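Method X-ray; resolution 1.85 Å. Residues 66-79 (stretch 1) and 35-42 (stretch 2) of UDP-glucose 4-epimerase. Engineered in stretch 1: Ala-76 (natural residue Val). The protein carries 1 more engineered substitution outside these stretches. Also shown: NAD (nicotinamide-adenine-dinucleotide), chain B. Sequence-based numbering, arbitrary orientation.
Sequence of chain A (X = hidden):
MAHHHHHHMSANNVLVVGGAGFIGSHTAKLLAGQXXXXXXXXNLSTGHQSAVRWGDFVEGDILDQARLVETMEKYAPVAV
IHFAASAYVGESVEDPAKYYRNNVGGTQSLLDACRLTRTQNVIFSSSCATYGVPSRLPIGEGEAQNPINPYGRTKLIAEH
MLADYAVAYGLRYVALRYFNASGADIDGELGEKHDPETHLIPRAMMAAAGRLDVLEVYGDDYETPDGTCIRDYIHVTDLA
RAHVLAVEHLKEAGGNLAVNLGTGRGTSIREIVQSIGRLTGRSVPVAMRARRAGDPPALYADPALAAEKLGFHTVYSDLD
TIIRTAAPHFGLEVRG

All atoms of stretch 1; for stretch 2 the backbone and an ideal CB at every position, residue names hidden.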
# COMPACT_ATOMS: atom_id res chain seq x y z
N ALA A 66 -8.57 -8.32 22.88
CA ALA A 66 -9.41 -9.50 23.15
C ALA A 66 -10.16 -9.93 21.89
O ALA A 66 -10.22 -11.12 21.56
CB ALA A 66 -10.41 -9.21 24.28
N ARG A 67 -10.73 -8.97 21.18
CA ARG A 67 -11.51 -9.31 20.00
C ARG A 67 -10.62 -9.87 18.90
O ARG A 67 -11.02 -10.76 18.17
CB ARG A 67 -12.26 -8.08 19.49
CG ARG A 67 -13.26 -8.39 18.38
CD ARG A 67 -14.18 -7.20 18.21
NE ARG A 67 -15.19 -7.42 17.19
CZ ARG A 67 -16.31 -8.11 17.38
NH1 ARG A 67 -16.57 -8.65 18.57
NH2 ARG A 67 -17.17 -8.25 16.38
N LEU A 68 -9.41 -9.33 18.78
CA LEU A 68 -8.48 -9.82 17.77
C LEU A 68 -8.01 -11.25 18.10
O LEU A 68 -7.97 -12.12 17.22
CB LEU A 68 -7.30 -8.86 17.66
CG LEU A 68 -6.32 -9.00 16.50
CD1 LEU A 68 -7.05 -9.06 15.15
CD2 LEU A 68 -5.37 -7.82 16.57
N VAL A 69 -7.68 -11.49 19.36
CA VAL A 69 -7.32 -12.85 19.79
C VAL A 69 -8.47 -13.83 19.57
O VAL A 69 -8.27 -14.95 19.07
CB VAL A 69 -6.90 -12.85 21.27
CG1 VAL A 69 -6.84 -14.26 21.83
CG2 VAL A 69 -5.55 -12.15 21.44
N GLU A 70 -9.68 -13.41 19.93
CA GLU A 70 -10.87 -14.24 19.75
C GLU A 70 -11.00 -14.65 18.29
O GLU A 70 -11.29 -15.80 17.96
CB GLU A 70 -12.11 -13.46 20.18
CG GLU A 70 -13.43 -14.22 20.11
CD GLU A 70 -14.59 -13.31 20.49
OE1 GLU A 70 -14.78 -13.04 21.69
OE2 GLU A 70 -15.30 -12.83 19.57
N THR A 71 -10.75 -13.68 17.42
CA THR A 71 -10.87 -13.90 15.98
C THR A 71 -9.82 -14.88 15.49
O THR A 71 -10.13 -15.80 14.73
CB THR A 71 -10.73 -12.59 15.22
OG1 THR A 71 -11.78 -11.71 15.62
CG2 THR A 71 -10.82 -12.83 13.71
N MET A 72 -8.58 -14.70 15.93
CA MET A 72 -7.54 -15.64 15.54
C MET A 72 -7.80 -17.06 16.07
O MET A 72 -7.51 -18.05 15.39
CB MET A 72 -6.18 -15.14 16.02
CG MET A 72 -5.77 -13.82 15.35
SD MET A 72 -4.11 -13.36 15.85
CE MET A 72 -3.93 -11.79 14.94
N GLU A 73 -8.37 -17.16 17.27
CA GLU A 73 -8.70 -18.48 17.83
C GLU A 73 -9.83 -19.14 17.04
O GLU A 73 -9.79 -20.35 16.76
CB GLU A 73 -9.06 -18.35 19.31
CG GLU A 73 -7.86 -17.90 20.13
CD GLU A 73 -8.11 -17.83 21.64
OE1 GLU A 73 -9.28 -17.87 22.08
OE2 GLU A 73 -7.10 -17.73 22.38
N LYS A 74 -10.83 -18.36 16.66
CA LYS A 74 -11.94 -18.91 15.88
C LYS A 74 -11.48 -19.39 14.49
O LYS A 74 -11.87 -20.47 14.05
CB LYS A 74 -13.05 -17.88 15.73
CG LYS A 74 -14.18 -18.34 14.83
CD LYS A 74 -15.31 -17.31 14.76
CE LYS A 74 -16.45 -17.82 13.88
NZ LYS A 74 -17.61 -16.89 13.88
N TYR A 75 -10.67 -18.59 13.81
CA TYR A 75 -10.36 -18.87 12.41
C TYR A 75 -9.04 -19.61 12.19
O TYR A 75 -8.81 -20.13 11.09
CB TYR A 75 -10.37 -17.57 11.60
CG TYR A 75 -11.76 -17.01 11.40
CD1 TYR A 75 -12.58 -17.51 10.41
CD2 TYR A 75 -12.26 -16.00 12.22
CE1 TYR A 75 -13.86 -17.02 10.22
CE2 TYR A 75 -13.54 -15.50 12.05
CZ TYR A 75 -14.33 -16.02 11.04
OH TYR A 75 -15.60 -15.55 10.84
N ALA A 76 -8.18 -19.67 13.21
CA ALA A 76 -6.88 -20.33 13.09
C ALA A 76 -6.20 -20.03 11.76
O ALA A 76 -5.88 -20.95 11.00
CB ALA A 76 -7.03 -21.87 13.27
N PRO A 77 -5.99 -18.74 11.45
CA PRO A 77 -5.51 -18.40 10.11
C PRO A 77 -4.11 -18.91 9.84
O PRO A 77 -3.28 -18.92 10.76
CB PRO A 77 -5.54 -16.88 10.10
CG PRO A 77 -5.45 -16.48 11.53
CD PRO A 77 -6.11 -17.56 12.33
N VAL A 78 -3.85 -19.33 8.61
CA VAL A 78 -2.52 -19.81 8.24
C VAL A 78 -1.55 -18.65 8.05
O VAL A 78 -0.33 -18.85 8.01
CB VAL A 78 -2.55 -20.65 6.95
CG1 VAL A 78 -3.56 -21.78 7.08
CG2 VAL A 78 -2.89 -19.76 5.75
N ALA A 79 -2.08 -17.44 7.91
CA ALA A 79 -1.27 -16.24 7.80
C ALA A 79 -2.12 -15.03 8.13
O ALA A 79 -3.36 -15.07 8.02
CB ALA A 79 -0.69 -16.10 6.39
N UNK A 35 -7.97 -19.86 -3.87
CA UNK A 35 -8.50 -20.93 -3.05
C UNK A 35 -8.39 -20.73 -1.55
O UNK A 35 -8.73 -21.63 -0.78
CB UNK A 35 -7.79 -22.23 -3.42
N UNK A 36 -7.90 -19.57 -1.13
CA UNK A 36 -7.92 -19.24 0.29
C UNK A 36 -9.28 -18.68 0.67
O UNK A 36 -10.06 -18.25 -0.19
CB UNK A 36 -6.81 -18.24 0.63
N UNK A 37 -9.56 -18.69 1.97
CA UNK A 37 -10.74 -18.04 2.49
C UNK A 37 -10.30 -16.80 3.26
O UNK A 37 -9.95 -16.87 4.43
CB UNK A 37 -11.55 -18.99 3.37
N UNK A 38 -10.32 -15.65 2.58
CA UNK A 38 -9.97 -14.44 3.33
C UNK A 38 -11.00 -14.14 4.40
O UNK A 38 -12.21 -14.25 4.19
CB UNK A 38 -9.84 -13.24 2.39
N UNK A 39 -10.51 -13.77 5.57
CA UNK A 39 -11.33 -13.32 6.67
C UNK A 39 -10.92 -11.90 6.97
O UNK A 39 -9.77 -11.66 7.33
CB UNK A 39 -11.19 -14.22 7.90
N UNK A 40 -11.84 -10.96 6.82
CA UNK A 40 -11.45 -9.55 6.97
C UNK A 40 -11.73 -9.08 8.39
O UNK A 40 -12.80 -9.32 8.94
CB UNK A 40 -12.19 -8.67 5.96
N UNK A 41 -10.73 -8.41 8.98
CA UNK A 41 -10.84 -7.80 10.30
C UNK A 41 -10.56 -6.32 10.08
O UNK A 41 -9.48 -5.96 9.62
CB UNK A 41 -9.88 -8.43 11.32
N UNK A 42 -11.53 -5.45 10.36
CA UNK A 42 -11.42 -4.05 9.91
C UNK A 42 -12.35 -3.20 10.74
O UNK A 42 -13.45 -3.65 11.07
CB UNK A 42 -11.75 -3.91 8.42
PA NAD B . -7.08 2.18 3.22
O1A NAD B . -7.29 3.21 4.31
O2A NAD B . -7.99 2.00 2.04
O5B NAD B . -7.19 0.66 4.05
C5B NAD B . -6.88 0.80 5.42
C4B NAD B . -7.83 -0.20 6.13
O4B NAD B . -7.43 -0.38 7.49
C3B NAD B . -9.19 0.50 6.10
O3B NAD B . -10.14 -0.45 5.68
C2B NAD B . -9.39 0.90 7.58
O2B NAD B . -10.72 0.88 7.92
C1B NAD B . -8.60 -0.25 8.31
N9A NAD B . -8.08 0.18 9.62
C8A NAD B . -7.32 1.33 9.94
N7A NAD B . -6.98 1.38 11.24
C5A NAD B . -7.55 0.22 11.78
C6A NAD B . -7.55 -0.30 13.09
N6A NAD B . -6.93 0.38 14.11
N1A NAD B . -8.17 -1.47 13.35
C2A NAD B . -8.79 -2.11 12.30
N3A NAD B . -8.87 -1.73 10.99
C4A NAD B . -8.22 -0.55 10.78
O3 NAD B . -5.52 2.43 2.95
PN NAD B . -4.81 1.52 1.81
O1N NAD B . -5.50 0.27 1.34
O2N NAD B . -4.13 2.52 0.94
O5D NAD B . -3.32 0.96 2.47
C5D NAD B . -3.48 0.15 3.53
C4D NAD B . -2.07 -0.33 3.89
O4D NAD B . -1.17 -0.09 2.74
C3D NAD B . -1.52 0.53 5.04
O3D NAD B . -0.68 -0.31 5.77
C2D NAD B . -0.71 1.58 4.27
O2D NAD B . 0.34 2.12 4.96
C1D NAD B . -0.08 0.62 3.23
N1N NAD B . 0.53 1.47 2.09
C2N NAD B . -0.36 2.08 1.20
C3N NAD B . 0.18 2.86 0.15
C7N NAD B . -0.76 3.53 -0.82
O7N NAD B . -0.32 4.19 -1.77
N7N NAD B . -2.12 3.38 -0.62
C4N NAD B . 1.57 3.01 0.04
C5N NAD B . 2.43 2.39 0.95
C6N NAD B . 1.89 1.62 1.99

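The helix of stretch 1 runs nearly antiparallel to strand 37-42, at 175°, with the axes 10.8 Å apart at closest approach. Within the strand, positions 39 and 41 point into the gap.

At position 35 the phi of 92° is positive, which by itself favours glycine, and no atom of stretch 1 lies near its ideal CB. It is Gly-35.

At position 36 CA-to-CB points toward stretch 1, yet nothing there comes within 5.5 Å of the ideal CB. A small residue would touch nothing; a long apolar or aromatic one could reach toward Val-78 CG2. The residue is Tyr-36 (chi1 m), whose CE1 lies 4.3 Å from Val-78 CG2, a loose apolar contact.

Positions 37 and 38 are out of reach of stretch 1, which therefore does little to choose between side chains. The phi of -65° at 38 is compatible with proline. They are Ala-37 and Pro-38.

Position 39 points toward the helix, and its ideal CB is already 4.4 Å from Tyr-75 CD1. There is room for a compact apolar group against the ring, so valine, isoleucine or perhaps leucine would suit, and the extended backbone is one that beta-branched residues favour. Val-39 (chi1 t) places CG1 over the face of the Tyr-75 ring, 3.7 Å from the centroid and 7° off the normal, a CH-pi contact. Its CG2 also packs 3.5 Å from Tyr-75 CD1.

Position 40 is out of reach again; its extended backbone would accept many residues, and Val-40 occupies it.

Position 41 points toward the helix from farther off: Leu-68 CD1 is 4.8 Å and Thr-71 CG2 5.1 Å from the ideal CB. The space between suits a long side chain, apolar or aromatic. Tyr-41 (chi1 t) fills it and has the largest covered area of either stretch. Leu-68 CD1 sits over its ring face, 3.7 Å from the centroid, in a CH-pi contact. Thr-71 OG1, which donates to Arg-67 O (2.8 Å), approaches the ring edge, 3.7 Å from Tyr-41 CE2. Tyr-41 OH lies 3.6 Å from Leu-68 N, but its hydrogen bond is made elsewhere in the structure.

Position 42 is out of reach of stretch 1, and the ribose hydroxyls of NAD lie on its CB side. An acidic acceptor suits them: Asp-42 accepts from NAD O2B at OD1 (2.7 Å) and from NAD O3B at OD2 (2.6 Å).

Stretch 2 35-42: GYAPVVYD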
# COMPACT_ATOMS: atom_id res chain seq x y z
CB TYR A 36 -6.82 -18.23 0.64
CG TYR A 36 -5.42 -18.79 0.54
CD1 TYR A 36 -4.90 -19.59 1.56
CD2 TYR A 36 -4.62 -18.53 -0.56
CE1 TYR A 36 -3.63 -20.10 1.48
CE2 TYR A 36 -3.34 -19.04 -0.65
CZ TYR A 36 -2.85 -19.83 0.38
OH TYR A 36 -1.57 -20.34 0.30
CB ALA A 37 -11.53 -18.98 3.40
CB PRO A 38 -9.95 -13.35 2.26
CG PRO A 38 -10.92 -13.83 1.20
CD PRO A 38 -10.75 -15.36 1.19
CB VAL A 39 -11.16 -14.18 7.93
CG1 VAL A 39 -12.04 -13.66 9.05
CG2 VAL A 39 -11.49 -15.65 7.61
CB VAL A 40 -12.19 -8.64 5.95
CG1 VAL A 40 -12.03 -7.12 6.31
CG2 VAL A 40 -11.67 -8.89 4.55
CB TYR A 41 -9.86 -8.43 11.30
CG TYR A 41 -10.01 -7.92 12.73
CD1 TYR A 41 -9.39 -6.76 13.15
CD2 TYR A 41 -10.79 -8.63 13.65
CE1 TYR A 41 -9.54 -6.28 14.47
CE2 TYR A 41 -10.93 -8.18 14.97
CZ TYR A 41 -10.30 -7.01 15.37
OH TYR A 41 -10.45 -6.56 16.68
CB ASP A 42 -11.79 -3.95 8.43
CG ASP A 42 -11.28 -2.68 7.78
OD1 ASP A 42 -11.70 -1.57 8.20
OD2 ASP A 42 -10.46 -2.78 6.84
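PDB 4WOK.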